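Local coordinates for protein galectin 2 (Gallus gallus, PDB 2YMZ) that probably binds carbohydrates as a prototype galectin, a lectin of the family that generally recognises galactoside sugars, at residues L9-K12 against T16-I19; E28-N33 against F73-G78; I32-K37 against L41-N46; K91-V94 against H100-E103. All blocks are in the same frame, centred on the assembly; numbering follows the deposited sequence.

Interaction 1 (L9-K12 against T16-I19); sequences LDWK and TMKI
Trp11 and Met17 meet at the core of this contact, where the short strand 11-12, paired with strand 112-120 of one sheet, faces the start of strand 16-23 in the other sheet of the galectin beta sandwich.

The main interactions are with the indole face. Met17 is extended through its first two torsions, with CG anti to the backbone N (chi1 -178°), and then bends at chi3 (-72°), which lays its methyl over the ring. CE stands 4.1 Å from the centroid of the six-membered ring of Trp11, a CH-pi contact over the face. Met17 SD, 4.9 Å from the same centroid, adds a Met-aromatic contact.

Apolar packing surrounds this contact. Met17 CB lies 3.8 Å from Trp11 CZ2, so the root of the methionine also leans on the indole. Leu9 crosses Met17 at about a right angle and brings CD1 to 4.0 Å from Met17 CE. Beyond the pair, Met17 reaches Leu34, Phe127 and Val129.

The polar part is slight. Trp11 NE1, at the rim of the indole, makes a weak hydrogen bond to Thr16 O (3.5 Å, 137° at the hydrogen). Thr16 N is nearer, 3.2 Å from Trp11 NE1, but both are donors and no bond forms. NE1 has a second weak acceptor in Glu130 O at the chain terminus.

With two weak hydrogen bonds sharing one N-H, the indole nitrogen is satisfied only loosely; between the two segments the contact rests mainly on the methionine methyl and sulfur over the indole.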
loop_
_atom_site.group_PDB
_atom_site.type_symbol
_atom_site.label_atom_id
_atom_site.label_comp_id
_atom_site.label_asym_id
_atom_site.label_seq_id
_atom_site.Cartn_x
_atom_site.Cartn_y
_atom_site.Cartn_z
ATOM N N LEU A 9 -0.619 10.409 2.090
ATOM C CA LEU A 9 -2.006 10.199 1.754
ATOM C C LEU A 9 -2.472 11.648 1.914
ATOM O O LEU A 9 -1.755 12.543 2.384
ATOM C CB LEU A 9 -2.741 9.338 2.790
ATOM C CG LEU A 9 -2.503 7.863 2.975
ATOM C CD1 LEU A 9 -3.162 7.407 4.273
ATOM C CD2 LEU A 9 -3.135 7.125 1.808
ATOM N N ASP A 10 -3.645 11.905 1.477
ATOM C CA ASP A 10 -4.089 13.241 1.619
ATOM C C ASP A 10 -5.490 12.887 1.939
ATOM O O ASP A 10 -6.406 13.249 1.218
ATOM C CB ASP A 10 -3.922 13.958 0.244
ATOM C CG ASP A 10 -4.618 15.308 0.191
ATOM O OD1 ASP A 10 -4.939 15.865 1.244
ATOM O OD2 ASP A 10 -4.860 15.813 -0.920
ATOM N N TRP A 11 -5.670 12.099 3.026
ATOM C CA TRP A 11 -6.981 11.572 3.305
ATOM C C TRP A 11 -7.735 12.517 4.227
ATOM O O TRP A 11 -7.245 12.850 5.322
ATOM C CB TRP A 11 -6.881 10.208 4.023
ATOM C CG TRP A 11 -8.134 9.345 3.960
ATOM C CD1 TRP A 11 -8.890 9.071 2.874
ATOM C CD2 TRP A 11 -8.667 8.560 5.023
ATOM N NE1 TRP A 11 -9.892 8.229 3.186
ATOM C CE2 TRP A 11 -9.773 7.875 4.508
ATOM C CE3 TRP A 11 -8.321 8.388 6.383
ATOM C CZ2 TRP A 11 -10.557 7.027 5.281
ATOM C CZ3 TRP A 11 -9.115 7.531 7.169
ATOM C CH2 TRP A 11 -10.206 6.854 6.608
ATOM N N LYS A 12 -8.928 12.921 3.790
ATOM C CA LYS A 12 -9.683 13.960 4.498
ATOM C C LYS A 12 -11.050 13.514 4.898
ATOM O O LYS A 12 -11.619 12.481 4.471
ATOM C CB LYS A 12 -9.828 15.222 3.583
ATOM C CG LYS A 12 -8.549 16.074 3.475
ATOM C CD LYS A 12 -8.844 17.475 2.902
ATOM C CE LYS A 12 -7.828 18.518 3.354
ATOM N NZ LYS A 12 -6.547 18.458 2.591
ATOM N N THR A 16 -12.940 7.372 2.585
ATOM C CA THR A 16 -13.311 5.966 2.873
ATOM C C THR A 16 -12.035 5.230 2.484
ATOM O O THR A 16 -11.383 5.597 1.499
ATOM C CB THR A 16 -14.423 5.462 1.954
ATOM O OG1 THR A 16 -15.605 6.194 2.238
ATOM C CG2 THR A 16 -14.797 4.008 2.264
ATOM N N MET A 17 -11.637 4.228 3.274
ATOM C CA MET A 17 -10.480 3.395 2.937
ATOM C C MET A 17 -10.920 1.936 3.098
ATOM O O MET A 17 -11.637 1.586 4.069
ATOM C CB MET A 17 -9.381 3.705 3.937
ATOM C CG MET A 17 -8.089 2.967 3.702
ATOM S SD MET A 17 -6.896 3.552 4.988
ATOM C CE MET A 17 -6.505 5.225 4.425
ATOM N N LYS A 18 -10.586 1.113 2.095
ATOM C CA LYS A 18 -11.006 -0.297 2.057
ATOM C C LYS A 18 -9.713 -1.087 2.097
ATOM O O LYS A 18 -8.811 -0.901 1.246
ATOM C CB LYS A 18 -11.844 -0.554 0.776
ATOM C CG LYS A 18 -13.143 0.270 0.880
ATOM C CD LYS A 18 -13.942 0.292 -0.439
ATOM C CE LYS A 18 -14.796 1.569 -0.527
ATOM N NZ LYS A 18 -15.469 1.662 -1.853
ATOM N N ILE A 19 -9.572 -1.935 3.137
ATOM C CA ILE A 19 -8.359 -2.697 3.313
ATOM C C ILE A 19 -8.787 -4.162 3.339
ATOM O O ILE A 19 -9.522 -4.553 4.235
ATOM C CB ILE A 19 -7.702 -2.328 4.657
ATOM C CG1 ILE A 19 -7.118 -0.905 4.555
ATOM C CG2 ILE A 19 -6.518 -3.285 4.976
ATOM C CD1 ILE A 19 -6.757 -0.253 5.885
#

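Interaction 2 (E28-N33 against F73-G78); sequences ESFAIN and FNFYKG
Phe30 and Phe75 form a T-shaped (edge-to-face) aromatic pair inside the galectin beta sandwich, where the start of strand 30-34 meets the loop that leads from strand 63-70 in one sheet to strand 80-88 in the other.

The direct contact is aromatic. The edge of Phe30 points at the face of Phe75, with ring planes at 88° and centroids 5.7 Å apart. Phe30 owes this reach to its first torsion: CG sits between the backbone N and the carbonyl carbon (chi1 64°), which swings the ring toward the loop. Phe75 has CG beside its backbone N and offers a flat side to the incoming edge. Its ring is also in a second aromatic contact within the loop, since CD2 of Phe75 stands 4.1 Å above the plane of the Phe73 ring, toward the rim.

Apolar neighbours from both sheets complete the cluster. Phe30 stacks on Phe122, and both Phe30 and Phe75 touch Pro47, Ile23 and Ile83, so the pair lies between strands 40-48, 16-23 and 80-88.

Charges stay at the periphery. Glu28 and Lys77 have opposite charges, but Glu28 OE2 and Lys77 NZ are 6.1 Å apart, too far for a salt bridge; Glu28 OE1 instead bonds Asn50. The two segments share no hydrogen bond or salt bridge, and their direct contact is the ring pair.

The closest approach is between Phe30 CZ and Phe75 CE1, 4.2 Å apart, where CZ lies above the Phe75 plane and offset toward the rim of that ring.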
loop_
_atom_site.group_PDB
_atom_site.type_symbol
_atom_site.label_atom_id
_atom_site.label_comp_id
_atom_site.label_asym_id
_atom_site.label_seq_id
_atom_site.Cartn_x
_atom_site.Cartn_y
_atom_site.Cartn_z
ATOM N N GLU A 28 -1.282 -13.401 16.315
ATOM C CA GLU A 28 -1.892 -13.094 17.585
ATOM C C GLU A 28 -2.559 -11.740 17.517
ATOM O O GLU A 28 -3.351 -11.481 18.332
ATOM C CB GLU A 28 -0.914 -13.040 18.781
ATOM C CG GLU A 28 -0.541 -14.477 19.231
ATOM C CD GLU A 28 0.202 -14.556 20.569
ATOM O OE1 GLU A 28 0.313 -13.549 21.353
ATOM O OE2 GLU A 28 0.685 -15.689 20.852
ATOM N N SER A 29 -2.134 -10.861 16.581
ATOM C CA SER A 29 -2.839 -9.577 16.479
ATOM C C SER A 29 -2.395 -8.895 15.174
ATOM O O SER A 29 -1.480 -9.368 14.527
ATOM C CB SER A 29 -2.455 -8.663 17.664
ATOM O OG SER A 29 -1.165 -8.183 17.496
ATOM N N PHE A 30 -3.085 -7.815 14.770
ATOM C CA PHE A 30 -2.546 -7.028 13.665
ATOM C C PHE A 30 -3.032 -5.595 13.973
ATOM O O PHE A 30 -3.890 -5.391 14.829
ATOM C CB PHE A 30 -3.014 -7.549 12.282
ATOM C CG PHE A 30 -4.513 -7.458 12.054
ATOM C CD1 PHE A 30 -5.093 -6.315 11.431
ATOM C CD2 PHE A 30 -5.316 -8.570 12.347
ATOM C CE1 PHE A 30 -6.449 -6.321 11.122
ATOM C CE2 PHE A 30 -6.659 -8.533 12.105
ATOM C CZ PHE A 30 -7.245 -7.400 11.497
ATOM N N ALA A 31 -2.456 -4.585 13.288
ATOM C CA ALA A 31 -2.924 -3.241 13.583
ATOM C C ALA A 31 -2.920 -2.423 12.265
ATOM O O ALA A 31 -2.075 -2.614 11.404
ATOM C CB ALA A 31 -2.018 -2.548 14.584
ATOM N N ILE A 32 -3.889 -1.567 12.182
ATOM C CA ILE A 32 -3.999 -0.617 11.039
ATOM C C ILE A 32 -3.832 0.715 11.812
ATOM O O ILE A 32 -4.629 1.057 12.746
ATOM C CB ILE A 32 -5.407 -0.693 10.447
ATOM C CG1 ILE A 32 -5.573 -2.005 9.679
ATOM C CG2 ILE A 32 -5.658 0.465 9.470
ATOM C CD1 ILE A 32 -7.003 -2.355 9.301
ATOM N N ASN A 33 -2.797 1.482 11.417
ATOM C CA ASN A 33 -2.444 2.753 12.097
ATOM C C ASN A 33 -2.555 3.940 11.083
ATOM O O ASN A 33 -1.949 3.886 10.061
ATOM C CB ASN A 33 -1.029 2.660 12.548
ATOM C CG ASN A 33 -0.875 1.618 13.697
ATOM O OD1 ASN A 33 -1.659 1.654 14.598
ATOM N ND2 ASN A 33 0.089 0.771 13.640
ATOM N N PHE A 73 -16.014 -9.424 18.426
ATOM C CA PHE A 73 -14.753 -9.872 17.799
ATOM C C PHE A 73 -15.046 -11.118 16.979
ATOM O O PHE A 73 -15.158 -12.239 17.504
ATOM C CB PHE A 73 -13.739 -10.336 18.862
ATOM C CG PHE A 73 -12.386 -10.562 18.320
ATOM C CD1 PHE A 73 -11.998 -11.801 17.809
ATOM C CD2 PHE A 73 -11.465 -9.517 18.300
ATOM C CE1 PHE A 73 -10.725 -12.031 17.297
ATOM C CE2 PHE A 73 -10.184 -9.759 17.788
ATOM C CZ PHE A 73 -9.794 -11.002 17.288
ATOM N N ASN A 74 -15.183 -10.917 15.719
ATOM C CA ASN A 74 -15.467 -12.001 14.777
ATOM C C ASN A 74 -14.377 -11.949 13.724
ATOM O O ASN A 74 -14.640 -11.647 12.531
ATOM C CB ASN A 74 -16.813 -11.793 14.063
ATOM C CG ASN A 74 -17.986 -12.385 14.835
ATOM O OD1 ASN A 74 -17.843 -13.374 15.533
ATOM N ND2 ASN A 74 -19.126 -11.723 14.774
ATOM N N PHE A 75 -13.168 -12.209 14.167
ATOM C CA PHE A 75 -12.065 -12.287 13.234
ATOM C C PHE A 75 -11.593 -13.652 13.415
ATOM O O PHE A 75 -11.637 -14.210 14.528
ATOM C CB PHE A 75 -10.935 -11.292 13.553
ATOM C CG PHE A 75 -11.197 -9.843 13.111
ATOM C CD1 PHE A 75 -11.169 -9.517 11.758
ATOM C CD2 PHE A 75 -11.466 -8.849 14.038
ATOM C CE1 PHE A 75 -11.367 -8.174 11.325
ATOM C CE2 PHE A 75 -11.689 -7.497 13.625
ATOM C CZ PHE A 75 -11.610 -7.170 12.277
ATOM N N TYR A 76 -11.049 -14.204 12.371
ATOM C CA TYR A 76 -10.572 -15.586 12.395
ATOM C C TYR A 76 -9.206 -15.718 11.848
ATOM O O TYR A 76 -8.894 -15.214 10.751
ATOM C CB TYR A 76 -11.546 -16.461 11.539
ATOM C CG TYR A 76 -12.930 -16.296 12.082
ATOM C CD1 TYR A 76 -13.391 -17.101 13.112
ATOM C CD2 TYR A 76 -13.757 -15.268 11.640
ATOM C CE1 TYR A 76 -14.637 -16.930 13.644
ATOM C CE2 TYR A 76 -14.978 -15.063 12.190
ATOM C CZ TYR A 76 -15.423 -15.896 13.172
ATOM O OH TYR A 76 -16.660 -15.649 13.702
ATOM N N LYS A 77 -8.347 -16.480 12.523
ATOM C CA LYS A 77 -6.988 -16.644 12.006
ATOM C C LYS A 77 -7.000 -17.437 10.720
ATOM O O LYS A 77 -7.859 -18.327 10.552
ATOM C CB LYS A 77 -6.094 -17.387 13.029
ATOM C CG LYS A 77 -5.947 -16.578 14.328
ATOM C CD LYS A 77 -5.096 -17.361 15.347
ATOM C CE LYS A 77 -5.190 -16.677 16.707
ATOM N NZ LYS A 77 -4.232 -17.338 17.704
ATOM N N GLY A 78 -6.115 -17.087 9.793
ATOM C CA GLY A 78 -6.085 -17.794 8.504
ATOM C C GLY A 78 -7.103 -17.343 7.452
ATOM O O GLY A 78 -7.186 -17.983 6.405
#

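Interaction 3 (I32-K37 against L41-N46)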
loop_
_atom_site.group_PDB
_atom_site.type_symbol
_atom_site.label_atom_id
_atom_site.label_comp_id
_atom_site.label_asym_id
_atom_site.label_seq_id
_atom_site.Cartn_x
_atom_site.Cartn_y
_atom_site.Cartn_z
ATOM N N ILE A 32 -3.889 -1.567 12.182
ATOM C CA ILE A 32 -3.999 -0.617 11.039
ATOM C C ILE A 32 -3.832 0.715 11.812
ATOM O O ILE A 32 -4.629 1.057 12.746
ATOM C CB ILE A 32 -5.407 -0.693 10.447
ATOM C CG1 ILE A 32 -5.573 -2.005 9.679
ATOM C CG2 ILE A 32 -5.658 0.465 9.470
ATOM C CD1 ILE A 32 -7.003 -2.355 9.301
ATOM N N ASN A 33 -2.797 1.482 11.417
ATOM C CA ASN A 33 -2.444 2.753 12.097
ATOM C C ASN A 33 -2.555 3.940 11.083
ATOM O O ASN A 33 -1.949 3.886 10.061
ATOM C CB ASN A 33 -1.029 2.660 12.548
ATOM C CG ASN A 33 -0.875 1.618 13.697
ATOM O OD1 ASN A 33 -1.659 1.654 14.598
ATOM N ND2 ASN A 33 0.089 0.771 13.640
ATOM N N LEU A 34 -3.300 4.949 11.456
ATOM C CA LEU A 34 -3.606 6.091 10.552
ATOM C C LEU A 34 -3.229 7.355 11.328
ATOM O O LEU A 34 -3.611 7.536 12.486
ATOM C CB LEU A 34 -5.053 6.107 10.206
ATOM C CG LEU A 34 -5.347 5.002 9.160
ATOM C CD1 LEU A 34 -6.825 4.627 9.254
ATOM C CD2 LEU A 34 -4.946 5.487 7.730
ATOM N N GLY A 35 -2.395 8.203 10.709
ATOM C CA GLY A 35 -2.120 9.462 11.422
ATOM C C GLY A 35 -1.295 10.377 10.573
ATOM O O GLY A 35 -1.469 10.447 9.388
ATOM N N CYS A 36 -0.368 11.065 11.216
ATOM C CA CYS A 36 0.463 11.909 10.396
ATOM C C CYS A 36 1.895 11.454 10.260
ATOM O O CYS A 36 2.577 11.950 9.340
ATOM C CB CYS A 36 0.276 13.369 10.777
ATOM S SG CYS A 36 1.227 13.766 12.212
ATOM N N LYS A 37 2.340 10.481 11.091
ATOM C CA LYS A 37 3.614 9.816 10.952
ATOM C C LYS A 37 3.645 8.657 11.950
ATOM O O LYS A 37 2.665 8.442 12.655
ATOM C CB LYS A 37 4.759 10.827 11.241
ATOM C CG LYS A 37 4.681 11.404 12.648
ATOM C CD LYS A 37 5.879 12.357 12.877
ATOM C CE LYS A 37 5.697 13.682 12.175
ATOM N NZ LYS A 37 6.379 14.781 12.928
ATOM N N LEU A 41 -0.562 9.135 15.775
ATOM C CA LEU A 41 -1.659 8.388 15.148
ATOM C C LEU A 41 -3.018 8.813 15.644
ATOM O O LEU A 41 -3.237 8.937 16.861
ATOM C CB LEU A 41 -1.506 6.860 15.493
ATOM C CG LEU A 41 -0.167 6.221 15.031
ATOM C CD1 LEU A 41 -0.069 4.750 15.500
ATOM C CD2 LEU A 41 -0.069 6.271 13.484
ATOM N N ALA A 42 -3.916 9.122 14.709
ATOM C CA ALA A 42 -5.314 9.343 15.011
ATOM C C ALA A 42 -6.039 8.060 15.390
ATOM O O ALA A 42 -6.915 8.082 16.244
ATOM C CB ALA A 42 -5.997 10.041 13.846
ATOM N N LEU A 43 -5.643 6.941 14.759
ATOM C CA LEU A 43 -6.410 5.698 14.943
ATOM C C LEU A 43 -5.384 4.565 14.914
ATOM O O LEU A 43 -4.688 4.346 13.891
ATOM C CB LEU A 43 -7.500 5.515 13.882
ATOM C CG LEU A 43 -8.283 4.146 13.929
ATOM C CD1 LEU A 43 -8.878 3.874 15.312
ATOM C CD2 LEU A 43 -9.344 4.007 12.834
ATOM N N HIS A 44 -5.300 3.810 16.011
ATOM C CA HIS A 44 -4.591 2.544 15.980
ATOM C C HIS A 44 -5.680 1.511 16.243
ATOM O O HIS A 44 -6.307 1.541 17.315
ATOM C CB HIS A 44 -3.522 2.595 17.113
ATOM C CG HIS A 44 -2.977 1.261 17.621
ATOM N ND1 HIS A 44 -1.964 0.575 16.992
ATOM C CD2 HIS A 44 -3.251 0.563 18.769
ATOM C CE1 HIS A 44 -1.649 -0.508 17.710
ATOM N NE2 HIS A 44 -2.382 -0.495 18.818
ATOM N N PHE A 45 -6.007 0.710 15.242
ATOM C CA PHE A 45 -7.119 -0.249 15.283
ATOM C C PHE A 45 -6.416 -1.582 15.373
ATOM O O PHE A 45 -5.712 -2.018 14.434
ATOM C CB PHE A 45 -7.843 -0.154 13.920
ATOM C CG PHE A 45 -8.904 -1.195 13.719
ATOM C CD1 PHE A 45 -10.155 -1.010 14.270
ATOM C CD2 PHE A 45 -8.616 -2.339 12.940
ATOM C CE1 PHE A 45 -11.147 -1.988 14.094
ATOM C CE2 PHE A 45 -9.612 -3.306 12.733
ATOM C CZ PHE A 45 -10.835 -3.129 13.351
ATOM N N ASN A 46 -6.603 -2.276 16.513
ATOM C CA ASN A 46 -5.740 -3.397 16.752
ATOM C C ASN A 46 -6.549 -4.611 17.303
ATOM O O ASN A 46 -6.813 -4.712 18.516
ATOM C CB ASN A 46 -4.775 -2.929 17.880
ATOM C CG ASN A 46 -3.845 -4.046 18.422
ATOM O OD1 ASN A 46 -3.426 -3.916 19.590
ATOM N ND2 ASN A 46 -3.417 -4.992 17.634
#
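This is the antiparallel hairpin of strands 30-34 and 40-48 in the larger sheet of the galectin sandwich; its second strand carries His44 and Asn46 of the His-x-Asn-Pro-Arg signature, whose polar side chains in galectins generally contact the sugar. Ile32 and Phe45 form a hydrogen-bonded pair joined both ways, with N to O distances of 2.9 Å from Ile32 N to Phe45 O and from Phe45 N to Ile32 O. Leu34 N likewise bonds Leu43 O.

A classic beta bulge follows, Ala42 and Leu43 both facing Leu34. Leu34 O takes Leu43 N at 3.1 Å and, weakly, Ala42 N. Gly35, lacking a side chain, lets its CA come within 3.9 Å of Leu41 CA as the chain turns.

On the face carrying Asn33 and His44, His44 ND1 donates to Asn33 OD1 at 2.6 Å, meeting a lone pair in the amide plane. His44 has CG anti to its backbone N (chi1 159°), which lays the imidazole beside the amide, nearly coplanar, 7° apart. Leu41 CD1 packs obliquely on that amide, 3.6 Å from OD1 of Asn33. On the other face Ile32 CD1 lies 4.0 Å from Phe45 CD2, the side chains running side by side.

Because Asn33 ND2 is bonded to Asn117, the amide is fixed in rotation and offers OD1 to His44. Asn33 would thus be a second-shell residue that orients the imidazole, consistent with a histidine pre-positioned for sugar recognition beside Trp64.

Interaction 4 (K91-V94 against H100-E103); sequences KFLV and HEVE
Val94 and Val102 are bonded both ways across the backbone: Val94 N reaches Val102 O at 2.7 Å, almost straight (169° at the hydrogen), and Val102 N reaches Val94 O at 2.9 Å. Three CA-H...O contacts flank this hydrogen-bonded pair, among them Glu101 CA to Val94 O at 3.3 Å and Leu93 CA to Val102 O at 3.4 Å.

Lys91 and Glu103 have opposite charges on the outer side, yet stop short of a salt bridge, with Lys91 NZ 4.3 Å from Glu103 OE1. Their methylenes and carboxylate do the touching: Lys91 CE lies 3.3 Å from Glu103 OE1, and CD of Lys91 crosses Glu103 CG and CD at a slant. Lys91 reaches this place with CG between its backbone N and carbonyl carbon (chi1 61°) and bends at its last torsion, which turns NZ off the line of the chain. Any attraction between the two charges is probably modest.

The two segments are the arms of the hairpin 91-95/101-105, and strand 101-105 is, within this chain, an outermost strand of the five-stranded sheet. Leu93, paired with Glu103 at a non-hydrogen-bonded position, leans toward Glu101, its CD1 3.9 Å from Glu101 CB.

On the inner side Val94 CB and Val102 CB face each other at 4.3 Å. Val94 also packs on Leu43, Phe45 and Ile83, Val102 on Leu96, and Phe92 extends to Ala42, Leu43 and the ring of Phe87.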
loop_
_atom_site.group_PDB
_atom_site.type_symbol
_atom_site.label_atom_id
_atom_site.label_comp_id
_atom_site.label_asym_id
_atom_site.label_seq_id
_atom_site.Cartn_x
_atom_site.Cartn_y
_atom_site.Cartn_z
ATOM N N LYS A 91 -15.014 11.786 14.187
ATOM C CA LYS A 91 -14.787 10.397 14.540
ATOM C C LYS A 91 -14.381 9.586 13.332
ATOM O O LYS A 91 -14.609 9.961 12.202
ATOM C CB LYS A 91 -16.047 9.787 15.126
ATOM C CG LYS A 91 -17.248 9.759 14.208
ATOM C CD LYS A 91 -18.505 9.266 14.929
ATOM C CE LYS A 91 -19.627 8.862 13.960
ATOM N NZ LYS A 91 -20.628 9.965 13.743
ATOM N N PHE A 92 -13.798 8.441 13.654
ATOM C CA PHE A 92 -13.539 7.371 12.675
ATOM C C PHE A 92 -14.535 6.256 12.872
ATOM O O PHE A 92 -14.933 5.890 14.008
ATOM C CB PHE A 92 -12.099 6.893 12.844
ATOM C CG PHE A 92 -11.101 7.991 12.643
ATOM C CD1 PHE A 92 -10.748 8.422 11.344
ATOM C CD2 PHE A 92 -10.576 8.654 13.710
ATOM C CE1 PHE A 92 -9.855 9.459 11.171
ATOM C CE2 PHE A 92 -9.675 9.690 13.554
ATOM C CZ PHE A 92 -9.305 10.104 12.268
ATOM N N LEU A 93 -14.950 5.661 11.763
ATOM C CA LEU A 93 -15.842 4.599 11.916
ATOM C C LEU A 93 -15.168 3.425 11.166
ATOM O O LEU A 93 -14.792 3.589 10.001
ATOM C CB LEU A 93 -17.155 5.011 11.264
ATOM C CG LEU A 93 -18.312 4.031 11.286
ATOM C CD1 LEU A 93 -19.058 4.123 12.614
ATOM C CD2 LEU A 93 -19.264 4.404 10.149
ATOM N N VAL A 94 -15.086 2.243 11.792
ATOM C CA VAL A 94 -14.510 1.065 11.149
ATOM C C VAL A 94 -15.638 0.050 10.952
ATOM O O VAL A 94 -16.237 -0.469 11.935
ATOM C CB VAL A 94 -13.332 0.459 11.947
ATOM C CG1 VAL A 94 -12.682 -0.677 11.099
ATOM C CG2 VAL A 94 -12.265 1.526 12.263
ATOM N N HIS A 100 -20.940 -5.109 12.108
ATOM C CA HIS A 100 -20.643 -4.307 13.280
ATOM C C HIS A 100 -19.766 -3.076 12.924
ATOM O O HIS A 100 -18.878 -3.174 12.092
ATOM C CB HIS A 100 -19.939 -5.152 14.339
ATOM C CG HIS A 100 -19.669 -4.396 15.597
ATOM N ND1 HIS A 100 -20.677 -4.028 16.471
ATOM C CD2 HIS A 100 -18.506 -3.940 16.143
ATOM C CE1 HIS A 100 -20.150 -3.367 17.492
ATOM N NE2 HIS A 100 -18.836 -3.302 17.318
ATOM N N GLU A 101 -20.002 -1.952 13.596
ATOM C CA GLU A 101 -19.218 -0.724 13.426
ATOM C C GLU A 101 -18.505 -0.389 14.711
ATOM O O GLU A 101 -19.100 -0.414 15.812
ATOM C CB GLU A 101 -20.157 0.432 13.025
ATOM C CG GLU A 101 -20.762 0.182 11.647
ATOM C CD GLU A 101 -21.738 1.258 11.256
ATOM O OE1 GLU A 101 -22.274 1.908 12.168
ATOM O OE2 GLU A 101 -21.949 1.444 10.048
ATOM N N VAL A 102 -17.202 -0.178 14.602
ATOM C CA VAL A 102 -16.439 0.341 15.709
ATOM C C VAL A 102 -16.262 1.810 15.487
ATOM O O VAL A 102 -15.777 2.250 14.426
ATOM C CB VAL A 102 -15.078 -0.365 15.810
ATOM C CG1 VAL A 102 -14.255 0.215 16.982
ATOM C CG2 VAL A 102 -15.301 -1.854 15.949
ATOM N N GLU A 103 -16.689 2.605 16.476
ATOM C CA GLU A 103 -16.529 4.031 16.399
ATOM C C GLU A 103 -15.387 4.517 17.328
ATOM O O GLU A 103 -15.211 4.032 18.447
ATOM C CB GLU A 103 -17.887 4.637 16.773
ATOM C CG GLU A 103 -18.035 6.118 16.628
ATOM C CD GLU A 103 -19.484 6.560 16.900
ATOM O OE1 GLU A 103 -20.368 6.339 16.017
ATOM O OE2 GLU A 103 -19.722 7.119 18.004
#

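Overall arrangement
Interactions 1, 2 and 3 are buried, while interaction 4 is partly buried, with charged side chains outward and apolar ones inward. Interactions 2 and 3 share Ile32 and Asn33 on strand 30-34, and Phe30 O of the former accepts a probable hydrogen bond from Asn46 ND2 of the latter. Interactions 3 and 4 are backbone-bonded hairpins in opposite sheets that pack face to face, Phe45 CE1 lying 3.6 Å from Val94 CG1. Interaction 1 meets interaction 3 through Met17 and Leu34. Interactions 1 and 2, centres about 20 Å apart on opposite sides of the chain's centre, instead rely on aromatic side chains.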